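Local coordinates for tail spike protein gp49 (Pseudomonas phage LKA1, PDB 4RU4) that probably cleaves the O-specific polysaccharide of Pseudomonas as the lyase tailspike of the phage, degrading the host cell envelope during virus entry, at residues N221-E226 with A244-A249; D269-I274 with A294-G299. One frame throughout, in Å; residues are numbered along the deposited sequence. Where two conformers were deposited one is given.

Interactions 1 and 2 are successive coil-to-coil joints on one face of the parallel beta-helix, repeating a backbone pattern with different side chains. They share a sheet: strand 247-249 closes interaction 1 and pairs with strand 271-276, which opens interaction 2, through probable hydrogen bonds such as Val-246 O to Ile-274 N at 2.9 Å. Both are mainly buried and turn apolar side chains toward the coil interior, meeting strands such as 232-234 and 287-290. Their other faces join where Ile-274 CG2 packs on Tyr-247 and Ala-244. There interaction 1 mixes a buried amide with a partly exposed leucine, tyrosine and glutamate, whereas the touching residues of interaction 2 are all buried.

Interaction 1 of 2, residues N221-E226 with A244-A249; sequences NGLLVE and AGVYFA
With CG anti to the backbone N in both Leu-224 (chi1 172°) and Tyr-247 (chi1 -170°), these two side chains leave adjacent strands side by side and point the same way. CD1 of Leu-224 lies 3.4 Å from Tyr-247 O and also touches Tyr-247 CB, oblique to the ring. Asn-221 approaches the same ring at its edge: OD1 sits near the ring plane, 3.7 Å from Tyr-247 CD2, with the amide turned almost perpendicular to the ring. That oxygen also touches Ala-244 CB at 3.6 Å, while ND2 bonds to Ser-110 on the preceding coil. Farther along this face, Glu-226 lays CG against Ala-249 CB, and its carboxylate continues to a salt bridge with Arg-250. On the other face, Val-225 CB meets Phe-248 CD1 at 3.9 Å, and Phe-248 packs on Val-233 of strand 232-234.

The axes of strands 223-226 and 247-249 approach to 4.8 Å and run nearly parallel. Tyr-247 holds the chain on both sides of Leu-224: its N gives a bond to Leu-223 O (2.8 Å) and its O receives one from Val-225 N (3.0 Å). At the corner, Gly-222 N bonds to Ala-244 O and Leu-223 N to Gly-245 O, so pairing continues as both chains bend. The chemistry implies a coil-to-coil joint of the pectin lyase-like beta-helix, apolar toward its interior and mixed on the other face, where Asn-221 and Glu-226 find polar partners in Ser-110 and Arg-250.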
loop_
_atom_site.group_PDB
_atom_site.type_symbol
_atom_site.label_atom_id
_atom_site.label_comp_id
_atom_site.label_asym_id
_atom_site.label_seq_id
_atom_site.Cartn_x
_atom_site.Cartn_y
_atom_site.Cartn_z
ATOM N N ASN B 221 0.583 -32.971 -0.707
ATOM C CA ASN B 221 0.915 -31.675 -1.260
ATOM C C ASN B 221 0.767 -31.679 -2.754
ATOM O O ASN B 221 1.052 -32.688 -3.406
ATOM C CB ASN B 221 2.377 -31.345 -0.970
ATOM C CG ASN B 221 2.712 -31.475 0.484
ATOM O OD1 ASN B 221 2.085 -30.837 1.333
ATOM N ND2 ASN B 221 3.699 -32.319 0.793
ATOM N N GLY B 222 0.360 -30.544 -3.309
ATOM C CA GLY B 222 0.388 -30.384 -4.754
ATOM C C GLY B 222 1.827 -30.206 -5.173
ATOM O O GLY B 222 2.357 -30.989 -5.962
ATOM N N LEU B 223 2.473 -29.176 -4.643
ATOM C CA LEU B 223 3.893 -28.950 -4.892
ATOM C C LEU B 223 4.609 -28.763 -3.559
ATOM O O LEU B 223 4.149 -27.977 -2.718
ATOM C CB LEU B 223 4.074 -27.706 -5.759
ATOM C CG LEU B 223 5.455 -27.068 -5.841
ATOM C CD1 LEU B 223 6.487 -28.014 -6.452
ATOM C CD2 LEU B 223 5.337 -25.804 -6.665
ATOM N N LEU B 224 5.724 -29.479 -3.368
ATOM C CA LEU B 224 6.563 -29.330 -2.175
ATOM C C LEU B 224 7.954 -28.893 -2.617
ATOM O O LEU B 224 8.554 -29.550 -3.445
ATOM C CB LEU B 224 6.719 -30.672 -1.449
ATOM C CG LEU B 224 7.738 -30.625 -0.306
ATOM C CD1 LEU B 224 7.280 -29.705 0.817
ATOM C CD2 LEU B 224 8.013 -32.047 0.223
ATOM N N VAL B 225 8.471 -27.807 -2.053
ATOM C CA VAL B 225 9.848 -27.389 -2.323
ATOM C C VAL B 225 10.460 -27.199 -0.939
ATOM O O VAL B 225 9.930 -26.451 -0.120
ATOM C CB VAL B 225 9.935 -26.061 -3.151
ATOM C CG1 VAL B 225 11.393 -25.651 -3.348
ATOM C CG2 VAL B 225 9.204 -26.186 -4.499
ATOM N N GLU B 226 11.545 -27.905 -0.660
ATOM C CA GLU B 226 12.094 -27.931 0.689
ATOM C C GLU B 226 13.607 -27.641 0.654
ATOM O O GLU B 226 14.318 -28.176 -0.196
ATOM C CB GLU B 226 11.821 -29.294 1.340
ATOM C CG GLU B 226 12.472 -29.461 2.733
ATOM C CD GLU B 226 11.980 -30.704 3.476
ATOM O OE1 GLU B 226 11.108 -31.429 2.928
ATOM O OE2 GLU B 226 12.474 -30.948 4.608
ATOM N N ALA B 244 -2.035 -29.560 1.523
ATOM C CA ALA B 244 -1.453 -28.273 1.095
ATOM C C ALA B 244 -1.320 -28.193 -0.405
ATOM O O ALA B 244 -0.682 -29.047 -1.010
ATOM C CB ALA B 244 -0.089 -28.054 1.728
ATOM N N GLY B 245 -1.920 -27.170 -1.004
ATOM C CA GLY B 245 -1.751 -26.962 -2.430
ATOM C C GLY B 245 -0.281 -26.781 -2.768
ATOM O O GLY B 245 0.257 -27.495 -3.596
ATOM N N VAL B 246 0.369 -25.818 -2.112
ATOM C CA VAL B 246 1.795 -25.548 -2.307
ATOM C C VAL B 246 2.418 -25.436 -0.919
ATOM O O VAL B 246 1.910 -24.709 -0.072
ATOM C CB VAL B 246 2.024 -24.219 -3.069
ATOM C CG1 VAL B 246 3.506 -23.928 -3.243
ATOM C CG2 VAL B 246 1.358 -24.283 -4.444
ATOM N N TYR B 247 3.505 -26.160 -0.695
ATOM C CA TYR B 247 4.176 -26.137 0.596
ATOM C C TYR B 247 5.635 -25.812 0.373
ATOM O O TYR B 247 6.350 -26.604 -0.226
ATOM C CB TYR B 247 4.040 -27.509 1.267
ATOM C CG TYR B 247 4.477 -27.597 2.724
ATOM C CD1 TYR B 247 5.406 -26.720 3.266
ATOM C CD2 TYR B 247 3.937 -28.562 3.556
ATOM C CE1 TYR B 247 5.801 -26.807 4.606
ATOM C CE2 TYR B 247 4.313 -28.658 4.888
ATOM C CZ TYR B 247 5.250 -27.777 5.405
ATOM O OH TYR B 247 5.622 -27.884 6.732
ATOM N N PHE B 248 6.068 -24.651 0.872
ATOM C CA PHE B 248 7.473 -24.297 0.915
ATOM C C PHE B 248 7.982 -24.586 2.333
ATOM O O PHE B 248 7.429 -24.065 3.311
ATOM C CB PHE B 248 7.687 -22.806 0.610
ATOM C CG PHE B 248 7.363 -22.408 -0.816
ATOM C CD1 PHE B 248 8.187 -22.774 -1.857
ATOM C CD2 PHE B 248 6.261 -21.618 -1.087
ATOM C CE1 PHE B 248 7.904 -22.402 -3.181
ATOM C CE2 PHE B 248 5.959 -21.214 -2.407
ATOM C CZ PHE B 248 6.793 -21.598 -3.450
ATOM N N ALA B 249 9.032 -25.403 2.446
ATOM C CA ALA B 249 9.565 -25.778 3.762
ATOM C C ALA B 249 11.036 -25.377 3.806
ATOM O O ALA B 249 11.811 -25.797 2.945
ATOM C CB ALA B 249 9.416 -27.282 4.004
#

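Interaction 2 of 2, residues D269-I274 with A294-G299. With EDO (1,2-ethanediol), chain U.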
loop_
_atom_site.group_PDB
_atom_site.type_symbol
_atom_site.label_atom_id
_atom_site.label_comp_id
_atom_site.label_asym_id
_atom_site.label_seq_id
_atom_site.Cartn_x
_atom_site.Cartn_y
_atom_site.Cartn_z
ATOM N N ASP B 269 -5.354 -30.034 8.163
ATOM C CA ASP B 269 -4.993 -28.636 8.263
ATOM C C ASP B 269 -5.424 -27.819 7.042
ATOM O O ASP B 269 -5.659 -26.640 7.166
ATOM C CB ASP B 269 -3.494 -28.495 8.478
ATOM C CG ASP B 269 -3.057 -28.968 9.857
ATOM O OD1 ASP B 269 -3.914 -29.068 10.770
ATOM O OD2 ASP B 269 -1.849 -29.216 10.021
ATOM N N ASP B 270 -5.480 -28.455 5.878
ATOM C CA ASP B 270 -6.149 -27.913 4.699
ATOM C C ASP B 270 -5.738 -26.472 4.335
ATOM O O ASP B 270 -6.562 -25.533 4.402
ATOM C CB ASP B 270 -7.671 -28.069 4.854
ATOM C CG ASP B 270 -8.097 -29.549 5.006
ATOM O OD1 ASP B 270 -7.215 -30.444 4.922
ATOM O OD2 ASP B 270 -9.306 -29.830 5.191
ATOM N N TYR B 271 -4.460 -26.332 3.966
ATOM C CA TYR B 271 -3.856 -25.075 3.523
ATOM C C TYR B 271 -3.874 -24.904 2.009
ATOM O O TYR B 271 -3.820 -25.876 1.263
ATOM C CB TYR B 271 -2.385 -25.025 3.917
ATOM C CG TYR B 271 -2.076 -25.278 5.364
ATOM C CD1 TYR B 271 -2.483 -24.385 6.332
ATOM C CD2 TYR B 271 -1.342 -26.394 5.760
ATOM C CE1 TYR B 271 -2.187 -24.582 7.682
ATOM C CE2 TYR B 271 -1.038 -26.604 7.113
ATOM C CZ TYR B 271 -1.472 -25.683 8.065
ATOM O OH TYR B 271 -1.202 -25.847 9.406
ATOM N N GLY B 272 -3.888 -23.654 1.561
ATOM C CA GLY B 272 -3.754 -23.366 0.129
ATOM C C GLY B 272 -2.261 -23.308 -0.185
ATOM O O GLY B 272 -1.716 -24.219 -0.788
ATOM N N ILE B 273 -1.614 -22.218 0.236
ATOM C CA ILE B 273 -0.152 -22.073 0.183
ATOM C C ILE B 273 0.350 -21.950 1.617
ATOM O O ILE B 273 -0.170 -21.135 2.393
ATOM C CB ILE B 273 0.250 -20.772 -0.553
ATOM C CG1 ILE B 273 -0.367 -20.725 -1.940
ATOM C CG2 ILE B 273 1.779 -20.649 -0.684
ATOM C CD1 ILE B 273 -0.438 -19.265 -2.571
ATOM N N ILE B 274 1.340 -22.754 1.986
ATOM C CA ILE B 274 1.917 -22.640 3.312
ATOM C C ILE B 274 3.431 -22.461 3.246
ATOM O O ILE B 274 4.146 -23.157 2.488
ATOM C CB ILE B 274 1.528 -23.809 4.267
ATOM C CG1 ILE B 274 2.315 -23.676 5.586
ATOM C CG2 ILE B 274 1.770 -25.176 3.598
ATOM C CD1 ILE B 274 1.677 -24.285 6.759
ATOM N N ALA B 294 -6.282 -20.165 3.502
ATOM C CA ALA B 294 -5.880 -19.989 2.105
ATOM C C ALA B 294 -4.363 -19.857 2.015
ATOM O O ALA B 294 -3.717 -20.491 1.191
ATOM C CB ALA B 294 -6.566 -18.747 1.496
ATOM N N ILE B 295 -3.806 -18.968 2.821
ATOM C CA ILE B 295 -2.362 -18.876 2.960
ATOM C C ILE B 295 -2.069 -19.014 4.445
ATOM O O ILE B 295 -2.837 -18.516 5.298
ATOM C CB ILE B 295 -1.800 -17.550 2.389
ATOM C CG1 ILE B 295 -2.105 -17.448 0.882
ATOM C CG2 ILE B 295 -0.296 -17.416 2.677
ATOM C CD1 ILE B 295 -1.486 -16.185 0.207
ATOM N N ALA B 296 -0.979 -19.711 4.764
ATOM C CA ALA B 296 -0.598 -19.918 6.150
ATOM C C ALA B 296 0.908 -19.858 6.266
ATOM O O ALA B 296 1.615 -19.927 5.259
ATOM C CB ALA B 296 -1.092 -21.261 6.632
ATOM N N THR B 297 1.399 -19.718 7.493
ATOM C CA THR B 297 2.804 -19.927 7.761
ATOM C C THR B 297 2.892 -20.825 8.995
ATOM O O THR B 297 1.964 -20.859 9.815
ATOM C CB THR B 297 3.561 -18.572 8.003
ATOM O OG1 THR B 297 3.087 -17.961 9.214
ATOM C CG2 THR B 297 3.334 -17.603 6.831
ATOM N N GLY B 298 3.996 -21.548 9.159
ATOM C CA GLY B 298 4.124 -22.378 10.345
ATOM C C GLY B 298 5.401 -23.145 10.196
ATOM O O GLY B 298 6.465 -22.537 10.122
ATOM N N GLY B 299 5.292 -24.466 10.090
ATOM C CA GLY B 299 6.462 -25.302 9.891
ATOM C C GLY B 299 6.283 -26.685 10.504
ATOM O O GLY B 299 5.160 -27.109 10.813
HETATM C C1 EDO U . 2.823 -25.031 12.247
HETATM O O1 EDO U . 2.707 -25.716 13.496
HETATM C C2 EDO U . 2.196 -25.897 11.161
HETATM O O2 EDO U . 2.144 -25.185 9.932
#
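Ile-273 straddles the opposing chain in parallel register, its N donating to Ala-294 O at 2.9 Å and its O accepting from Ala-296 N at the same distance, while both chains turn a corner at Gly-272 and Ala-294. The first of these bonds arrives tilted 18° from the carbonyl plane; the second lies closer to the direction of its C=O.

Tyr-271, before the corner, and Ile-274, after it, pack on each other within 269-274. In Ile-274, chi1 (174°) sets CG1 anti to the backbone N, and chi2 (154°) carries CD1 over the centre of the Tyr-271 ring, 3.5 Å above the plane. The opposite face has Asp-269 O above it, offset toward the rim. The contact across is made by Ala-296 CB, which comes in obliquely and tightly against CD1 of Tyr-271, at 3.4 Å, and also lies beside Ile-274 CD1 at 4.1 Å, so methyl, methyl and ring form one compact cluster. Ile-273 and Ile-295 point to the other face, where CD1 of the former meets CG1 of the latter at 4.2 Å; Val-288 and Leu-318 of strands 287-290 and 317-320 join them there.

An ethanediol, probably from the crystallisation liquor, lies at the end of the cluster. Its O2 accepts a weak hydrogen bond from Gly-299 N (3.2 Å) and gives a longer, weak one to Tyr-271 OH, while Ile-274 CD1 also touches it. These two weak bonds indicate only loose polar binding, beside an otherwise apolar side-chain joint between coils.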